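Local coordinates for protein glucosidase (Croceicoccus marinus, PDB 5Z3K) that probably hydrolyses O-glycosidic bonds as a beta-glucosidase of glycoside hydrolase family 39, built round a TIM barrel, at residues E174-A177 with A178-A182; E208-L211 with D212-Q216. All blocks are in the same frame, centred on the assembly; numbering follows the deposited sequence.

From the N terminus, the chain leaves barrel strand 151-154, runs through helix 169-186, which holds contact 1, returns to the barrel as strand 191-197, then forms helix 208-216 with contact 2 before strand 223-229. Each contact lies within a single helix and closes only local turns, so the two follow in series, neither nested nor crossing. They belong to consecutive beta-alpha-beta crossovers of the eight-stranded parallel barrel. The centres of contact 1 and contact 2 are about 14 Å apart. Side chains join them laterally: E174 OE1 and Y213 OH, 2.6 Å apart, probably share a hydrogen bond, Y176 meets F210 edge-to-face, and Y176 CE2 packs against V214 CG1.

Contact 1 of 2, residues E174-A177 with A178-A182; sequences EMYA and AAARA
One face of the R181 guanidinium lies over the backbone carbonyl of A177, whose O sits 3.6 Å from the plane and off towards its rim, while a water occupies an edge in the plane; A180 CB approaches the Y176 ring obliquely, 4.3 Å from CE2. Both are i to i+4 pairs within helix 169-186, an outer helix of the TIM barrel. The guanidinium reaches back along the helix because the R181 chain bends at chi3 (-51°), bringing NH1 to 3.7 Å from A177 CB. Four successive backbone bonds, from A178, A179, A180 and R181 to E174, M175, Y176 and A177, hold this stretch in regular alpha-helical form. E174 and R181, seven residues apart, have no direct ionic contact: OE2 and NH1 are 5.7 Å apart, and waters bridge them. The direct partners lie elsewhere: R181 NH2 forms a salt bridge with E127 of helix 123-138, and E174 OE1 is hydrogen-bonded to Y213 OH on the next helix of the barrel. One bridging water accepts from R181 NH2 and donates to both E174 OE2 and E174 O; the other accepts from R181 NH1 at 2.7 Å and donates only weakly to E174 OE2.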
loop_
_atom_site.group_PDB
_atom_site.type_symbol
_atom_site.label_atom_id
_atom_site.label_comp_id
_atom_site.label_asym_id
_atom_site.label_seq_id
_atom_site.Cartn_x
_atom_site.Cartn_y
_atom_site.Cartn_z
ATOM N N GLU A 174 12.660 -21.994 -8.164
ATOM C CA GLU A 174 12.587 -23.170 -7.307
ATOM C C GLU A 174 12.338 -22.764 -5.862
ATOM O O GLU A 174 11.614 -23.452 -5.131
ATOM C CB GLU A 174 13.865 -24.002 -7.442
ATOM C CG GLU A 174 14.007 -24.677 -8.797
ATOM C CD GLU A 174 12.898 -25.691 -9.078
ATOM O OE1 GLU A 174 12.261 -25.612 -10.155
ATOM O OE2 GLU A 174 12.671 -26.579 -8.223
HETATM N N MSE A 175 12.906 -21.637 -5.447
HETATM C CA MSE A 175 12.666 -21.092 -4.122
HETATM C C MSE A 175 11.203 -20.678 -3.965
HETATM O O MSE A 175 10.591 -20.915 -2.923
HETATM C CB MSE A 175 13.586 -19.908 -3.865
HETATM C CG MSE A 175 15.000 -20.289 -3.528
HETATM SE SE MSE A 175 16.162 -18.764 -3.326
HETATM C CE MSE A 175 15.555 -18.085 -1.575
ATOM N N TYR A 176 10.637 -20.071 -5.013
ATOM C CA TYR A 176 9.218 -19.740 -4.974
ATOM C C TYR A 176 8.375 -20.996 -4.802
ATOM O O TYR A 176 7.461 -21.036 -3.970
ATOM C CB TYR A 176 8.783 -18.990 -6.236
ATOM C CG TYR A 176 7.303 -18.707 -6.165
ATOM C CD1 TYR A 176 6.815 -17.745 -5.284
ATOM C CD2 TYR A 176 6.388 -19.431 -6.918
ATOM C CE1 TYR A 176 5.461 -17.497 -5.172
ATOM C CE2 TYR A 176 5.030 -19.189 -6.816
ATOM C CZ TYR A 176 4.574 -18.216 -5.934
ATOM O OH TYR A 176 3.241 -17.957 -5.802
ATOM N N ALA A 177 8.674 -22.042 -5.578
ATOM C CA ALA A 177 7.872 -23.256 -5.494
ATOM C C ALA A 177 7.984 -23.893 -4.115
ATOM O O ALA A 177 6.994 -24.406 -3.581
ATOM C CB ALA A 177 8.288 -24.248 -6.584
ATOM N N ALA A 178 9.182 -23.870 -3.525
ATOM C CA ALA A 178 9.351 -24.403 -2.178
ATOM C C ALA A 178 8.507 -23.630 -1.174
ATOM O O ALA A 178 7.839 -24.225 -0.318
ATOM C CB ALA A 178 10.827 -24.371 -1.777
ATOM N N ALA A 179 8.522 -22.299 -1.269
ATOM C CA ALA A 179 7.721 -21.482 -0.361
ATOM C C ALA A 179 6.231 -21.727 -0.563
ATOM O O ALA A 179 5.480 -21.860 0.411
ATOM C CB ALA A 179 8.061 -20.006 -0.557
ATOM N N ALA A 180 5.783 -21.793 -1.820
ATOM C CA ALA A 180 4.369 -22.030 -2.093
ATOM C C ALA A 180 3.921 -23.391 -1.570
ATOM O O ALA A 180 2.845 -23.515 -0.967
ATOM C CB ALA A 180 4.099 -21.912 -3.595
ATOM N N ARG A 181 4.724 -24.434 -1.818
ATOM C CA ARG A 181 4.435 -25.748 -1.252
ATOM C C ARG A 181 4.310 -25.686 0.267
ATOM O O ARG A 181 3.393 -26.279 0.846
ATOM C CB ARG A 181 5.527 -26.748 -1.645
ATOM C CG ARG A 181 5.330 -27.365 -3.026
ATOM C CD ARG A 181 6.201 -28.604 -3.218
ATOM N NE ARG A 181 7.597 -28.334 -2.887
ATOM C CZ ARG A 181 8.487 -27.860 -3.752
ATOM N NH1 ARG A 181 8.135 -27.618 -5.010
ATOM N NH2 ARG A 181 9.733 -27.635 -3.364
ATOM N N ALA A 182 5.235 -24.989 0.931
ATOM C CA ALA A 182 5.208 -24.946 2.391
ATOM C C ALA A 182 3.980 -24.201 2.903
ATOM O O ALA A 182 3.319 -24.653 3.845
ATOM C CB ALA A 182 6.489 -24.305 2.927
HETATM O O HOH W 1 11.391 -26.370 -5.423
HETATM O O HOH W 2 9.738 -27.767 -7.218
#

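Contact 2 of 2, residues E208-L211 with D212-Q216; sequences EGFL and DYVKQ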
loop_
_atom_site.group_PDB
_atom_site.type_symbol
_atom_site.label_atom_id
_atom_site.label_comp_id
_atom_site.label_asym_id
_atom_site.label_seq_id
_atom_site.Cartn_x
_atom_site.Cartn_y
_atom_site.Cartn_z
ATOM N N GLU A 208 7.505 -12.336 -17.514
ATOM C CA GLU A 208 7.128 -13.464 -18.368
ATOM C C GLU A 208 7.748 -14.774 -17.879
ATOM O O GLU A 208 7.072 -15.807 -17.805
ATOM C CB GLU A 208 7.547 -13.178 -19.812
ATOM C CG GLU A 208 6.612 -12.235 -20.558
ATOM C CD GLU A 208 6.929 -10.758 -20.340
ATOM O OE1 GLU A 208 7.676 -10.420 -19.389
ATOM O OE2 GLU A 208 6.415 -9.928 -21.130
ATOM N N GLY A 209 9.040 -14.753 -17.551
ATOM C CA GLY A 209 9.707 -15.979 -17.127
ATOM C C GLY A 209 9.157 -16.546 -15.835
ATOM O O GLY A 209 9.099 -17.771 -15.661
ATOM N N PHE A 210 8.746 -15.669 -14.910
ATOM C CA PHE A 210 8.115 -16.126 -13.676
ATOM C C PHE A 210 6.730 -16.711 -13.946
ATOM O O PHE A 210 6.406 -17.810 -13.481
ATOM C CB PHE A 210 8.037 -14.961 -12.682
ATOM C CG PHE A 210 7.463 -15.340 -11.352
ATOM C CD1 PHE A 210 8.164 -16.178 -10.491
ATOM C CD2 PHE A 210 6.221 -14.859 -10.954
ATOM C CE1 PHE A 210 7.637 -16.533 -9.270
ATOM C CE2 PHE A 210 5.688 -15.218 -9.730
ATOM C CZ PHE A 210 6.400 -16.052 -8.885
ATOM N N LEU A 211 5.895 -15.984 -14.689
ATOM C CA LEU A 211 4.563 -16.482 -15.023
ATOM C C LEU A 211 4.642 -17.783 -15.815
ATOM O O LEU A 211 3.824 -18.690 -15.618
ATOM C CB LEU A 211 3.795 -15.427 -15.814
ATOM C CG LEU A 211 3.347 -14.233 -14.961
ATOM C CD1 LEU A 211 3.029 -13.025 -15.837
ATOM C CD2 LEU A 211 2.142 -14.651 -14.139
ATOM N N ASP A 212 5.612 -17.883 -16.725
ATOM C CA ASP A 212 5.766 -19.109 -17.504
ATOM C C ASP A 212 6.115 -20.286 -16.601
ATOM O O ASP A 212 5.577 -21.387 -16.767
ATOM C CB ASP A 212 6.831 -18.914 -18.585
ATOM C CG ASP A 212 7.049 -20.169 -19.434
ATOM O OD1 ASP A 212 6.115 -20.586 -20.152
ATOM O OD2 ASP A 212 8.162 -20.733 -19.386
ATOM N N TYR A 213 6.986 -20.059 -15.613
ATOM C CA TYR A 213 7.403 -21.137 -14.723
ATOM C C TYR A 213 6.244 -21.650 -13.877
ATOM O O TYR A 213 6.030 -22.865 -13.774
ATOM C CB TYR A 213 8.550 -20.674 -13.818
ATOM C CG TYR A 213 8.902 -21.709 -12.773
ATOM C CD1 TYR A 213 8.279 -21.713 -11.524
ATOM C CD2 TYR A 213 9.845 -22.697 -13.038
ATOM C CE1 TYR A 213 8.589 -22.676 -10.576
ATOM C CE2 TYR A 213 10.163 -23.656 -12.096
ATOM C CZ TYR A 213 9.530 -23.640 -10.867
ATOM O OH TYR A 213 9.839 -24.596 -9.922
ATOM N N VAL A 214 5.508 -20.745 -13.220
ATOM C CA VAL A 214 4.431 -21.201 -12.346
ATOM C C VAL A 214 3.327 -21.869 -13.156
ATOM O O VAL A 214 2.635 -22.764 -12.656
ATOM C CB VAL A 214 3.896 -20.036 -11.487
ATOM C CG1 VAL A 214 4.946 -19.608 -10.474
ATOM C CG2 VAL A 214 3.491 -18.854 -12.346
ATOM N N LYS A 215 3.144 -21.455 -14.411
ATOM C CA LYS A 215 2.168 -22.117 -15.271
ATOM C C LYS A 215 2.627 -23.521 -15.644
ATOM O O LYS A 215 1.898 -24.499 -15.448
ATOM C CB LYS A 215 1.926 -21.294 -16.532
ATOM C CG LYS A 215 0.943 -21.951 -17.485
ATOM C CD LYS A 215 0.699 -21.105 -18.716
ATOM C CE LYS A 215 -0.337 -21.753 -19.610
ATOM N NZ LYS A 215 0.146 -21.797 -21.025
ATOM N N GLN A 216 3.838 -23.634 -16.187
ATOM C CA GLN A 216 4.318 -24.926 -16.666
ATOM C C GLN A 216 4.507 -25.924 -15.530
ATOM O O GLN A 216 4.306 -27.126 -15.727
ATOM C CB GLN A 216 5.615 -24.726 -17.441
ATOM C CG GLN A 216 5.418 -23.907 -18.705
ATOM C CD GLN A 216 4.392 -24.528 -19.642
ATOM O OE1 GLN A 216 4.481 -25.712 -19.978
ATOM N NE2 GLN A 216 3.413 -23.732 -20.069
HETATM O O HOH W 3 10.085 -19.863 -17.223
#
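E208 to L211 and D212 to K215 are joined by four consecutive i to i+4 backbone bonds of an alpha-helix, the straightest being V214 N to F210 O (171°), while Y213 N reaches G209 O from above the carbonyl plane. On the buried side, the methyl CG1 of V214 rests over one face of the F210 ring, displaced towards the rim, with CZ its nearest ring atom at 4.2 Å. With CG anti to the backbone N (chi1 -177°), the F210 ring leaves the helix nearly perpendicular to its axis, and V214 CG1 reaches its outer end. The other V214 branch, CG2, turns back to the helix and lies 3.3 Å from both F210 O and L211 O, so the valine packs one methyl on the ring and the other on the backbone. An alanine in place of V214 would lack both methyls, and would probably cost the F210 ring the CG1 contact near CZ and open a gap towards Y176. The more polar side of the helix uses water. G209 O, already taken by Y213 N, also accepts from a water at 2.8 Å, and the same water donates to D212 OD2 at 3.0 Å, tying the aspartate to the turn before it. E208 turns the other way: its OE1 accepts from the backbone N of G204, just ahead of the helix. In the barrel this short helix connects strand 191-197 to strand 223-229. Its F210, Y213 and V214 side chains face the preceding helix 169-186, where F210 meets F172 and Y173, and Y213 touches A177; L221 and F255, from loops, add to the packing on F210 and V214 respectively.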